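Side-chain contacts in putative transcriptional regulator (PDB 3QI7), which is of unknown function but has a periplasmic-binding-protein-like fold and may be a lipoprotein that binds a small ligand such as a sugar: residues A[103-108]-A[129-134]; A[160-165]-A[210-215]; A[314-319]-A[343-348]; A[143-148]-A[181-186]. All coordinates share one frame; numbering follows the deposited sequence. Where two conformers were deposited one is given.

How the interactions relate
Two contacts belong to each half of the molecule. Interactions 1 and 3 lie around the large mixed sheet, with centres 22 Å apart, and interactions 2 and 4 lie around the three-stranded parallel sheet, with centres 19 Å apart. Interactions 2 and 4 are buried and share a neighbourhood: strand 159-164 of interaction 2 follows helix 140-153 of interaction 4 in the chain and precedes its helix 171-186. Interaction 1 is partly buried and interaction 3 a surface contact of rings, an arginine chain and water. Direct polar bonds cross interactions 1 and 2, a salt bridge beside an amide-ring contact in one, tyrosine to carboxylate in the other; interaction 4 packs threonine, alanine and cysteine against a lysine root.

Interaction 1. Residues A[103-108]-A[129-134]; sequences ALQKVK and SQFVDV
Lys108 and Asp133 supply the ionic part of this contact between helix 101-110 and the end of helix 125-131. The two side chains reach for each other head-on from the helix and the loop, and Lys108 NZ donates to the syn lone pair of Asp133 OD2 at 2.6 Å, with OD1 of the same carboxylate 3.2 Å from NZ. The lysine chain is bent at chi2 (-71°) and again near its end, which carries the ammonium across to the loop. There NZ is also hydrogen-bonded to the carbonyl oxygens of Pro112 and Ile114, while Asp133 OD2 accepts the backbone N-H of Thr116 on strand 115-118.

A second polar element meets an aromatic surface. Gln105 NE2 sits 3.3 Å above the plane of the Phe131 ring, over its centre, with amide and ring planes 38° apart, so the amide is tilted rather than laid flat. The aliphatic start of the glutamine follows it in, CG coming within 3.8 Å of Phe131 CB.

Purely apolar contact is small and lies deeper: Leu104 CD1 touches Val132 CG2 at 3.9 Å, beside Thr116 of the sheet.

Water completes the set. One molecule donates to Phe131 O at 2.6 Å and, weakly, to Leu104 O, linking the two backbones where the helix containing Phe131 ends.

The chemistry is therefore graded, from buried aliphatic groups to a partly exposed amide-ring pair. With two carbonyls and a carboxylate about Lys108 NZ, its positive charge is probably favoured, and the salt bridge ties the helix to the loop leading into strand 134-137.

Interaction 2. Residues A[160-165]-A[210-215]; sequences IHYAST and QFLNED
In the Rossmann-like alpha/beta domain built on three parallel strands, Tyr162 of the central strand 159-164 meets Leu212 and Asp215 of helix 203-223, which packs against the sheet as part of the connection from strand 191-196 to strand 228-231. The tyrosine leaves the strand toward the helix and is buried; Met236 of helix 234-247 and Val194 of the neighbouring strand also touch it.

Leu212 and Tyr162 run antiparallel, side chain over side chain. The leucine places a single methyl, CD2, over one face of the ring in a CH-pi contact, 3.5 Å from the centroid and 21° off the ring normal. It is displaced toward the CB side of the ring, where CD2 lies only 3.3 Å from Tyr162 CG, a tight fit.

One helical turn further on, Asp215 comes to the rim of the same ring. Its CG is anti to the backbone N (chi1 -163°), which carries the carboxylate to the tyrosine hydroxyl, with carboxylate and ring planes almost perpendicular at 88°. Gln219 NE2, on the same helix, is a second donor to Asp215 OD2. Tyr162 OH donates to the anti lone pair of that oxygen over a short 2.5 Å.

Interaction 3. Residues A[314-319]-A[343-348]; sequences AIYLAT and LRFGIG
Tyr316 carries the whole contact from helix 306-324, meeting Arg344 and Phe345 at the C-terminal end of helix 334-345. Just before it, Ile315 faces helix 26-42 and strand 13-19 of the large sheet, so this side of the helix packs on the sheet and on helix 26-42.

Tyr316 itself points toward the second helix. Arg344 CD lies over one face of its ring in a CH-pi contact, 3.9 Å from the centroid and 17° off the normal, with Tyr316 CG and CD1 both 3.8 Å away. The arginine chain is bent at chi2 (-83°), which lays its methylenes across the tyrosine, CB reaching Tyr316 CD2 at 4.0 Å. The guanidinium runs on past the ring and does not stack on it, their planes standing 67° apart. Phe345 comes instead to the tyrosine edge: the rings form an offset edge-to-face pair, centroids 5.6 Å apart, in which Tyr316 presents its edge to the Phe345 face and Phe345 CZ lies 3.8 Å from Tyr316 CD2. At the tip, Tyr316 OH is hydrogen-bonded to Glu38 of helix 26-42.

The backbone of Tyr316 takes part as well. A water donates to Tyr316 O at 2.6 Å and accepts from Arg344 NE at 3.0 Å, coupling the start of the guanidinium to the first helix.

Farther along, Leu317 turns to Leu337 and Phe340 of helix 334-345. Hydrocarbon and ring surfaces thus do the packing at Tyr316, while at the arginine's charged end NE is held by the water and NH2 has a long, weak ion pair with Glu320.

Interaction 4. Residues A[143-148]-A[181-186]; sequences RGKVLA and KETCKN
Thr183 meets Lys145 and Ala148 with every atom of its side chain. Its CB, directed at helix 140-153, lies 3.8 Å from Ala148 CB and slightly farther from Lys145 CA. Here the side chain forks. OG1, anti to the carbonyl carbon with chi1 at -58°, goes to the lysine side of the contact: it rests 3.4 Å from Lys145 CA and 3.6 Å from Lys145 CB, with Lys145 CG also close by. These are packing contacts, since the hydroxyl is hydrogen-bonded to Met179 O, one turn back in its own helix. That bond satisfies a buried polar group and lets it lie against the aliphatic root of a lysine.

The helices so joined, 140-153 and 171-186, precede and follow strand 159-164 in the Rossmann-like domain, and helix 171-186 is the connection of the beta-alpha-beta unit that runs on to the adjacent parallel strand 191-196. Over the short segments the two axes point broadly the same way, crossing at -39°. The backbones are close, with Lys145 CA and Thr183 CA 5.6 Å apart.

The other branch of the threonine, the CG2 methyl, turns toward Ala148. It touches Ala148 CB at 3.6 Å and approaches the carbonyl oxygen of Lys145 at 3.7 Å. The alanine methyl is shared, because Cys184 SG reaches it from the next position at 4.1 Å, beside Phe191 of strand 191-196. Lys145 runs roughly perpendicular to the threonine and leads away from the interface, and its NZ forms a salt bridge with Glu149 on its own helix.

Interaction 1. Residues A[103-108]-A[129-134]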
loop_
_atom_site.group_PDB
_atom_site.type_symbol
_atom_site.label_atom_id
_atom_site.label_comp_id
_atom_site.label_asym_id
_atom_site.label_seq_id
_atom_site.Cartn_x
_atom_site.Cartn_y
_atom_site.Cartn_z
ATOM N N ALA A 103 20.032 7.233 -8.228
ATOM C CA ALA A 103 20.629 5.909 -8.237
ATOM C C ALA A 103 20.185 5.107 -9.466
ATOM O O ALA A 103 21.001 4.437 -10.114
ATOM C CB ALA A 103 20.283 5.139 -6.944
ATOM N N LEU A 104 18.887 5.155 -9.767
ATOM C CA LEU A 104 18.360 4.386 -10.876
ATOM C C LEU A 104 18.748 4.994 -12.230
ATOM O O LEU A 104 18.897 4.266 -13.214
ATOM C CB LEU A 104 16.849 4.224 -10.747
ATOM C CG LEU A 104 16.395 3.396 -9.526
ATOM C CD1 LEU A 104 14.898 3.325 -9.437
ATOM C CD2 LEU A 104 16.963 2.003 -9.527
ATOM N N GLN A 105 18.919 6.306 -12.288
ATOM C CA GLN A 105 19.438 6.917 -13.519
ATOM C C GLN A 105 20.857 6.429 -13.792
ATOM O O GLN A 105 21.205 6.135 -14.944
ATOM C CB GLN A 105 19.426 8.446 -13.439
ATOM C CG GLN A 105 18.054 9.083 -13.531
ATOM C CD GLN A 105 18.080 10.531 -13.097
ATOM O OE1 GLN A 105 18.145 10.825 -11.904
ATOM N NE2 GLN A 105 18.047 11.450 -14.064
ATOM N N LYS A 106 21.686 6.365 -12.747
ATOM C CA LYS A 106 23.080 5.951 -12.920
ATOM C C LYS A 106 23.160 4.479 -13.339
ATOM O O LYS A 106 23.973 4.120 -14.196
ATOM C CB LYS A 106 23.921 6.237 -11.664
ATOM N N VAL A 107 22.299 3.631 -12.768
ATOM C CA VAL A 107 22.281 2.216 -13.150
ATOM C C VAL A 107 21.947 2.033 -14.626
ATOM O O VAL A 107 22.569 1.215 -15.322
ATOM C CB VAL A 107 21.264 1.402 -12.346
ATOM C CG1 VAL A 107 21.213 -0.033 -12.896
ATOM C CG2 VAL A 107 21.625 1.409 -10.892
ATOM N N LYS A 108 20.955 2.790 -15.082
ATOM C CA LYS A 108 20.484 2.724 -16.458
ATOM C C LYS A 108 21.531 3.207 -17.460
ATOM O O LYS A 108 21.669 2.641 -18.548
ATOM C CB LYS A 108 19.189 3.530 -16.608
ATOM C CG LYS A 108 17.936 2.693 -16.454
ATOM C CD LYS A 108 17.752 1.759 -17.661
ATOM C CE LYS A 108 16.297 1.453 -17.897
ATOM N NZ LYS A 108 16.079 0.055 -18.329
ATOM N N SER A 129 8.359 8.749 -14.065
ATOM C CA SER A 129 7.915 8.255 -15.370
ATOM C C SER A 129 9.019 8.398 -16.419
ATOM O O SER A 129 9.219 7.493 -17.254
ATOM C CB SER A 129 6.654 8.991 -15.830
ATOM O OG SER A 129 6.323 8.658 -17.174
ATOM N N GLN A 130 9.722 9.534 -16.382
ATOM C CA GLN A 130 10.790 9.829 -17.343
ATOM C C GLN A 130 11.962 8.858 -17.167
ATOM O O GLN A 130 12.507 8.369 -18.139
ATOM C CB GLN A 130 11.275 11.285 -17.182
ATOM C CG GLN A 130 12.132 11.823 -18.351
ATOM C CD GLN A 130 12.630 13.258 -18.137
ATOM O OE1 GLN A 130 12.120 14.000 -17.300
ATOM N NE2 GLN A 130 13.632 13.643 -18.905
ATOM N N PHE A 131 12.329 8.570 -15.915
ATOM C CA PHE A 131 13.649 7.923 -15.649
ATOM C C PHE A 131 13.615 6.477 -15.156
ATOM O O PHE A 131 14.667 5.845 -15.087
ATOM C CB PHE A 131 14.466 8.775 -14.659
ATOM C CG PHE A 131 14.800 10.146 -15.176
ATOM C CD1 PHE A 131 15.589 10.301 -16.295
ATOM C CD2 PHE A 131 14.307 11.283 -14.537
ATOM C CE1 PHE A 131 15.889 11.576 -16.781
ATOM C CE2 PHE A 131 14.596 12.556 -15.011
ATOM C CZ PHE A 131 15.391 12.705 -16.132
ATOM N N VAL A 132 12.433 5.970 -14.808
ATOM C CA VAL A 132 12.277 4.586 -14.327
ATOM C C VAL A 132 11.342 3.847 -15.276
ATOM O O VAL A 132 10.317 4.410 -15.714
ATOM C CB VAL A 132 11.729 4.569 -12.863
ATOM C CG1 VAL A 132 11.541 3.140 -12.354
ATOM C CG2 VAL A 132 12.648 5.396 -11.924
ATOM N N ASP A 133 11.664 2.595 -15.621
ATOM C CA ASP A 133 10.893 1.880 -16.668
ATOM C C ASP A 133 9.389 1.652 -16.339
ATOM O O ASP A 133 8.533 1.949 -17.162
ATOM C CB ASP A 133 11.522 0.509 -16.998
ATOM C CG ASP A 133 12.953 0.612 -17.490
ATOM O OD1 ASP A 133 13.252 1.571 -18.224
ATOM O OD2 ASP A 133 13.787 -0.285 -17.151
ATOM N N VAL A 134 9.097 1.074 -15.161
ATOM C CA VAL A 134 7.722 0.761 -14.707
ATOM C C VAL A 134 7.523 1.360 -13.326
ATOM O O VAL A 134 8.385 1.231 -12.463
ATOM C CB VAL A 134 7.454 -0.760 -14.655
ATOM C CG1 VAL A 134 6.002 -1.050 -14.219
ATOM C CG2 VAL A 134 7.741 -1.395 -16.018
HETATM O O HOH W 1 15.944 3.795 -14.198
#

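Interaction 2. Residues A[160-165]-A[210-215]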
loop_
_atom_site.group_PDB
_atom_site.type_symbol
_atom_site.label_atom_id
_atom_site.label_comp_id
_atom_site.label_asym_id
_atom_site.label_seq_id
_atom_site.Cartn_x
_atom_site.Cartn_y
_atom_site.Cartn_z
ATOM N N ILE A 160 -17.617 10.936 8.358
ATOM C CA ILE A 160 -16.853 11.778 9.313
ATOM C C ILE A 160 -15.347 11.597 9.012
ATOM O O ILE A 160 -14.864 10.473 9.000
ATOM C CB ILE A 160 -17.177 11.438 10.801
ATOM C CG1 ILE A 160 -18.667 11.131 11.009
ATOM C CG2 ILE A 160 -16.762 12.610 11.741
ATOM C CD1 ILE A 160 -19.699 12.239 10.604
ATOM N N HIS A 161 -14.636 12.699 8.705
ATOM C CA HIS A 161 -13.189 12.704 8.433
ATOM C C HIS A 161 -12.425 13.391 9.557
ATOM O O HIS A 161 -12.742 14.547 9.890
ATOM C CB HIS A 161 -12.941 13.479 7.137
ATOM C CG HIS A 161 -11.518 13.460 6.668
ATOM N ND1 HIS A 161 -10.543 14.294 7.198
ATOM C CD2 HIS A 161 -10.918 12.753 5.682
ATOM C CE1 HIS A 161 -9.401 14.070 6.566
ATOM N NE2 HIS A 161 -9.600 13.137 5.647
ATOM N N TYR A 162 -11.474 12.662 10.162
ATOM C CA TYR A 162 -10.688 13.134 11.315
ATOM C C TYR A 162 -9.203 13.230 10.916
ATOM O O TYR A 162 -8.629 12.273 10.421
ATOM C CB TYR A 162 -10.819 12.156 12.502
ATOM C CG TYR A 162 -12.148 12.151 13.199
ATOM C CD1 TYR A 162 -12.528 13.200 13.993
ATOM C CD2 TYR A 162 -13.012 11.057 13.097
ATOM C CE1 TYR A 162 -13.754 13.200 14.631
ATOM C CE2 TYR A 162 -14.224 11.041 13.732
ATOM C CZ TYR A 162 -14.599 12.122 14.512
ATOM O OH TYR A 162 -15.815 12.100 15.152
ATOM N N ALA A 163 -8.593 14.389 11.198
ATOM C CA ALA A 163 -7.202 14.720 10.866
ATOM C C ALA A 163 -6.867 16.017 11.586
ATOM O O ALA A 163 -7.735 16.882 11.720
ATOM C CB ALA A 163 -7.052 14.968 9.363
ATOM N N SER A 164 -5.623 16.153 12.036
ATOM C CA SER A 164 -5.137 17.404 12.640
ATOM C C SER A 164 -4.804 18.431 11.545
ATOM O O SER A 164 -4.597 18.058 10.407
ATOM C CB SER A 164 -3.884 17.141 13.476
ATOM O OG SER A 164 -2.727 16.991 12.659
ATOM N N THR A 165 -4.679 19.711 11.896
ATOM C CA THR A 165 -4.322 20.700 10.871
ATOM C C THR A 165 -2.877 20.500 10.379
ATOM O O THR A 165 -2.591 20.762 9.198
ATOM C CB THR A 165 -4.630 22.129 11.318
ATOM O OG1 THR A 165 -3.983 22.422 12.548
ATOM C CG2 THR A 165 -6.132 22.301 11.512
ATOM N N GLN A 210 -9.047 10.950 23.588
ATOM C CA GLN A 210 -10.226 11.493 24.300
ATOM C C GLN A 210 -11.094 12.339 23.382
ATOM O O GLN A 210 -12.319 12.263 23.424
ATOM C CB GLN A 210 -9.842 12.317 25.533
ATOM C CG GLN A 210 -9.264 11.466 26.648
ATOM C CD GLN A 210 -9.372 12.092 28.032
ATOM O OE1 GLN A 210 -8.405 12.078 28.813
ATOM N NE2 GLN A 210 -10.558 12.626 28.357
ATOM N N PHE A 211 -10.448 13.139 22.544
ATOM C CA PHE A 211 -11.159 13.980 21.601
ATOM C C PHE A 211 -12.008 13.107 20.652
ATOM O O PHE A 211 -13.227 13.380 20.431
ATOM C CB PHE A 211 -10.178 14.852 20.807
ATOM C CG PHE A 211 -10.851 15.726 19.783
ATOM C CD1 PHE A 211 -11.126 15.238 18.516
ATOM C CD2 PHE A 211 -11.241 17.033 20.101
ATOM C CE1 PHE A 211 -11.767 16.030 17.580
ATOM C CE2 PHE A 211 -11.881 17.829 19.163
ATOM C CZ PHE A 211 -12.157 17.331 17.917
ATOM N N LEU A 212 -11.368 12.093 20.078
ATOM C CA LEU A 212 -12.052 11.212 19.129
ATOM C C LEU A 212 -13.229 10.493 19.772
ATOM O O LEU A 212 -14.339 10.505 19.215
ATOM C CB LEU A 212 -11.116 10.224 18.456
ATOM C CG LEU A 212 -10.147 10.755 17.407
ATOM C CD1 LEU A 212 -9.085 9.675 17.158
ATOM C CD2 LEU A 212 -10.870 11.147 16.107
ATOM N N ASN A 213 -13.016 9.913 20.946
ATOM C CA ASN A 213 -14.087 9.208 21.610
ATOM C C ASN A 213 -15.309 10.081 21.847
ATOM O O ASN A 213 -16.452 9.660 21.576
ATOM C CB ASN A 213 -13.581 8.518 22.881
ATOM C CG ASN A 213 -12.787 7.252 22.555
ATOM O OD1 ASN A 213 -13.166 6.498 21.655
ATOM N ND2 ASN A 213 -11.688 7.026 23.265
ATOM N N GLU A 214 -15.080 11.301 22.324
ATOM C CA GLU A 214 -16.196 12.199 22.595
ATOM C C GLU A 214 -16.868 12.669 21.312
ATOM O O GLU A 214 -18.092 12.704 21.251
ATOM C CB GLU A 214 -15.761 13.380 23.458
ATOM C CG GLU A 214 -15.296 12.945 24.822
ATOM C CD GLU A 214 -16.368 12.196 25.606
ATOM O OE1 GLU A 214 -17.525 12.681 25.657
ATOM O OE2 GLU A 214 -16.043 11.124 26.169
ATOM N N ASP A 215 -16.090 12.973 20.275
ATOM C CA ASP A 215 -16.678 13.478 19.026
ATOM C C ASP A 215 -17.506 12.397 18.286
ATOM O O ASP A 215 -18.643 12.652 17.826
ATOM C CB ASP A 215 -15.620 14.048 18.113
ATOM C CG ASP A 215 -16.229 14.939 17.037
ATOM O OD1 ASP A 215 -16.589 16.091 17.381
ATOM O OD2 ASP A 215 -16.394 14.466 15.889
#

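Interaction 3. Residues A[314-319]-A[343-348]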
loop_
_atom_site.group_PDB
_atom_site.type_symbol
_atom_site.label_atom_id
_atom_site.label_comp_id
_atom_site.label_asym_id
_atom_site.label_seq_id
_atom_site.Cartn_x
_atom_site.Cartn_y
_atom_site.Cartn_z
ATOM N N ALA A 314 5.397 -6.062 -8.260
ATOM C CA ALA A 314 6.611 -5.609 -8.995
ATOM C C ALA A 314 7.612 -6.748 -9.192
ATOM O O ALA A 314 8.194 -6.893 -10.283
ATOM C CB ALA A 314 7.286 -4.396 -8.287
ATOM N N ILE A 315 7.806 -7.567 -8.165
ATOM C CA ILE A 315 8.720 -8.726 -8.310
ATOM C C ILE A 315 8.218 -9.717 -9.397
ATOM O O ILE A 315 8.995 -10.161 -10.244
ATOM C CB ILE A 315 8.935 -9.435 -6.954
ATOM C CG1 ILE A 315 9.690 -8.499 -5.995
ATOM C CG2 ILE A 315 9.706 -10.764 -7.139
ATOM C CD1 ILE A 315 9.485 -8.840 -4.550
ATOM N N TYR A 316 6.935 -10.061 -9.355
ATOM C CA TYR A 316 6.340 -10.987 -10.326
ATOM C C TYR A 316 6.428 -10.432 -11.736
ATOM O O TYR A 316 6.689 -11.176 -12.685
ATOM C CB TYR A 316 4.863 -11.280 -9.999
ATOM C CG TYR A 316 4.609 -12.259 -8.859
ATOM C CD1 TYR A 316 5.315 -13.446 -8.739
ATOM C CD2 TYR A 316 3.643 -12.001 -7.930
ATOM C CE1 TYR A 316 5.057 -14.353 -7.682
ATOM C CE2 TYR A 316 3.384 -12.873 -6.887
ATOM C CZ TYR A 316 4.088 -14.048 -6.767
ATOM O OH TYR A 316 3.795 -14.879 -5.710
ATOM N N LEU A 317 6.227 -9.119 -11.882
ATOM C CA LEU A 317 6.293 -8.462 -13.185
ATOM C C LEU A 317 7.716 -8.484 -13.718
ATOM O O LEU A 317 7.943 -8.809 -14.897
ATOM C CB LEU A 317 5.816 -7.004 -13.057
ATOM C CG LEU A 317 5.117 -6.289 -14.199
ATOM C CD1 LEU A 317 4.097 -7.167 -14.950
ATOM C CD2 LEU A 317 4.448 -5.036 -13.596
ATOM N N ALA A 318 8.668 -8.090 -12.871
ATOM C CA ALA A 318 10.079 -8.107 -13.265
ATOM C C ALA A 318 10.473 -9.504 -13.759
ATOM O O ALA A 318 11.047 -9.658 -14.828
ATOM C CB ALA A 318 10.987 -7.677 -12.101
ATOM N N THR A 319 10.162 -10.529 -12.979
ATOM C CA THR A 319 10.460 -11.927 -13.370
ATOM C C THR A 319 9.862 -12.301 -14.740
ATOM O O THR A 319 10.539 -12.885 -15.609
ATOM C CB THR A 319 9.967 -12.894 -12.275
ATOM O OG1 THR A 319 10.637 -12.566 -11.054
ATOM C CG2 THR A 319 10.242 -14.367 -12.653
ATOM N N LEU A 343 -4.188 -13.375 -12.337
ATOM C CA LEU A 343 -3.318 -14.562 -12.520
ATOM C C LEU A 343 -2.470 -14.846 -11.285
ATOM O O LEU A 343 -2.411 -15.986 -10.816
ATOM C CB LEU A 343 -2.371 -14.342 -13.706
ATOM C CG LEU A 343 -1.426 -15.468 -14.128
ATOM C CD1 LEU A 343 -2.265 -16.706 -14.485
ATOM C CD2 LEU A 343 -0.528 -15.055 -15.324
ATOM N N ARG A 344 -1.817 -13.823 -10.746
ATOM C CA ARG A 344 -0.787 -14.065 -9.729
ATOM C C ARG A 344 -1.326 -13.988 -8.300
ATOM O O ARG A 344 -0.705 -14.519 -7.419
ATOM C CB ARG A 344 0.399 -13.113 -9.902
ATOM C CG ARG A 344 1.279 -13.391 -11.139
ATOM C CD ARG A 344 2.336 -14.514 -10.855
ATOM N NE ARG A 344 3.137 -14.758 -12.045
ATOM C CZ ARG A 344 2.910 -15.695 -12.963
ATOM N NH1 ARG A 344 1.910 -16.565 -12.835
ATOM N NH2 ARG A 344 3.695 -15.755 -14.030
ATOM N N PHE A 345 -2.443 -13.294 -8.093
ATOM C CA PHE A 345 -3.023 -13.068 -6.756
ATOM C C PHE A 345 -4.473 -13.543 -6.597
ATOM O O PHE A 345 -4.961 -13.696 -5.468
ATOM C CB PHE A 345 -2.975 -11.586 -6.398
ATOM C CG PHE A 345 -1.598 -11.002 -6.369
ATOM C CD1 PHE A 345 -1.013 -10.507 -7.521
ATOM C CD2 PHE A 345 -0.881 -10.960 -5.193
ATOM C CE1 PHE A 345 0.234 -9.953 -7.488
ATOM C CE2 PHE A 345 0.379 -10.434 -5.155
ATOM C CZ PHE A 345 0.949 -9.925 -6.323
ATOM N N GLY A 346 -5.180 -13.750 -7.695
ATOM C CA GLY A 346 -6.623 -14.078 -7.634
ATOM C C GLY A 346 -7.497 -13.005 -6.997
ATOM O O GLY A 346 -8.518 -13.310 -6.351
ATOM N N ILE A 347 -7.104 -11.750 -7.170
ATOM C CA ILE A 347 -7.882 -10.615 -6.718
ATOM C C ILE A 347 -8.156 -9.606 -7.863
ATOM O O ILE A 347 -7.398 -9.491 -8.854
ATOM C CB ILE A 347 -7.230 -9.902 -5.495
ATOM C CG1 ILE A 347 -5.977 -9.105 -5.887
ATOM C CG2 ILE A 347 -6.944 -10.916 -4.337
ATOM C CD1 ILE A 347 -5.191 -8.519 -4.637
ATOM N N GLY A 348 -9.242 -8.853 -7.691
ATOM C CA GLY A 348 -9.582 -7.801 -8.648
ATOM C C GLY A 348 -8.877 -6.516 -8.278
ATOM O O GLY A 348 -8.497 -6.267 -7.106
HETATM O O HOH W 2 5.894 -13.673 -12.489
#

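Interaction 4. Residues A[143-148]-A[181-186]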
loop_
_atom_site.group_PDB
_atom_site.type_symbol
_atom_site.label_atom_id
_atom_site.label_comp_id
_atom_site.label_asym_id
_atom_site.label_seq_id
_atom_site.Cartn_x
_atom_site.Cartn_y
_atom_site.Cartn_z
ATOM N N ARG A 143 -8.015 7.312 -4.477
ATOM C CA ARG A 143 -8.332 6.683 -3.166
ATOM C C ARG A 143 -9.519 7.358 -2.494
ATOM O O ARG A 143 -10.416 6.679 -1.964
ATOM C CB ARG A 143 -7.105 6.699 -2.250
ATOM C CG ARG A 143 -7.364 6.344 -0.785
ATOM C CD ARG A 143 -7.363 4.835 -0.580
ATOM N NE ARG A 143 -7.914 4.478 0.734
ATOM C CZ ARG A 143 -7.287 4.626 1.895
ATOM N NH1 ARG A 143 -6.052 5.113 1.940
ATOM N NH2 ARG A 143 -7.892 4.261 3.033
ATOM N N GLY A 144 -9.519 8.689 -2.490
ATOM C CA GLY A 144 -10.617 9.456 -1.887
ATOM C C GLY A 144 -11.965 9.143 -2.514
ATOM O O GLY A 144 -12.959 8.933 -1.811
ATOM N N LYS A 145 -11.996 9.150 -3.837
ATOM C CA LYS A 145 -13.200 8.909 -4.590
ATOM C C LYS A 145 -13.755 7.539 -4.229
ATOM O O LYS A 145 -14.937 7.402 -3.926
ATOM C CB LYS A 145 -12.901 8.997 -6.082
ATOM C CG LYS A 145 -14.090 8.727 -7.037
ATOM C CD LYS A 145 -13.672 8.915 -8.546
ATOM C CE LYS A 145 -14.836 8.649 -9.501
ATOM N NZ LYS A 145 -15.144 7.212 -9.541
ATOM N N VAL A 146 -12.883 6.530 -4.209
ATOM C CA VAL A 146 -13.314 5.142 -4.030
ATOM C C VAL A 146 -13.753 4.895 -2.587
ATOM O O VAL A 146 -14.733 4.194 -2.330
ATOM C CB VAL A 146 -12.205 4.137 -4.477
ATOM C CG1 VAL A 146 -12.563 2.683 -4.079
ATOM C CG2 VAL A 146 -11.903 4.263 -6.032
ATOM N N LEU A 147 -13.063 5.510 -1.650
ATOM C CA LEU A 147 -13.446 5.408 -0.217
ATOM C C LEU A 147 -14.844 6.038 0.030
ATOM O O LEU A 147 -15.665 5.504 0.782
ATOM C CB LEU A 147 -12.385 6.057 0.646
ATOM C CG LEU A 147 -12.669 6.234 2.142
ATOM C CD1 LEU A 147 -12.958 4.892 2.839
ATOM C CD2 LEU A 147 -11.460 6.973 2.779
ATOM N N ALA A 148 -15.111 7.179 -0.590
ATOM C CA ALA A 148 -16.447 7.815 -0.509
ATOM C C ALA A 148 -17.519 6.889 -1.095
ATOM O O ALA A 148 -18.581 6.664 -0.483
ATOM C CB ALA A 148 -16.424 9.174 -1.255
ATOM N N LYS A 181 -14.447 14.846 -0.238
ATOM C CA LYS A 181 -15.478 15.884 -0.076
ATOM C C LYS A 181 -16.280 16.099 -1.347
ATOM O O LYS A 181 -17.509 16.214 -1.306
ATOM C CB LYS A 181 -14.842 17.224 0.352
ATOM C CG LYS A 181 -15.814 18.295 0.772
ATOM C CD LYS A 181 -15.073 19.572 1.244
ATOM C CE LYS A 181 -16.052 20.616 1.772
ATOM N NZ LYS A 181 -15.359 21.874 2.222
ATOM N N GLU A 182 -15.576 16.151 -2.466
ATOM C CA GLU A 182 -16.180 16.388 -3.778
ATOM C C GLU A 182 -17.029 15.187 -4.158
ATOM O O GLU A 182 -18.207 15.322 -4.577
ATOM C CB GLU A 182 -15.053 16.627 -4.785
ATOM C CG GLU A 182 -15.415 16.861 -6.225
ATOM C CD GLU A 182 -14.143 17.056 -7.067
ATOM O OE1 GLU A 182 -13.263 17.837 -6.624
ATOM O OE2 GLU A 182 -14.004 16.407 -8.137
ATOM N N THR A 183 -16.459 14.005 -3.971
ATOM C CA THR A 183 -17.186 12.791 -4.282
ATOM C C THR A 183 -18.456 12.677 -3.430
ATOM O O THR A 183 -19.544 12.415 -3.982
ATOM C CB THR A 183 -16.320 11.519 -4.186
ATOM O OG1 THR A 183 -15.187 11.618 -5.068
ATOM C CG2 THR A 183 -17.159 10.273 -4.599
ATOM N N CYS A 184 -18.333 12.863 -2.113
ATOM C CA CYS A 184 -19.501 12.880 -1.224
ATOM C C CYS A 184 -20.593 13.853 -1.711
ATOM O O CYS A 184 -21.776 13.546 -1.642
ATOM C CB CYS A 184 -19.099 13.219 0.219
ATOM S SG CYS A 184 -18.334 11.888 1.124
ATOM N N LYS A 185 -20.179 15.024 -2.191
ATOM C CA LYS A 185 -21.113 16.000 -2.749
ATOM C C LYS A 185 -21.846 15.452 -3.972
ATOM O O LYS A 185 -23.073 15.609 -4.085
ATOM C CB LYS A 185 -20.417 17.319 -3.118
ATOM C CG LYS A 185 -21.419 18.467 -3.412
ATOM C CD LYS A 185 -21.289 19.058 -4.847
ATOM C CE LYS A 185 -20.438 20.327 -4.909
ATOM N NZ LYS A 185 -21.230 21.607 -4.816
ATOM N N ASN A 186 -21.112 14.796 -4.876
ATOM C CA ASN A 186 -21.708 14.252 -6.082
ATOM C C ASN A 186 -22.697 13.107 -5.823
ATOM O O ASN A 186 -23.652 12.943 -6.592
ATOM C CB ASN A 186 -20.629 13.735 -7.048
ATOM C CG ASN A 186 -19.812 14.849 -7.680
ATOM O OD1 ASN A 186 -20.278 15.964 -7.813
ATOM N ND2 ASN A 186 -18.578 14.533 -8.088
#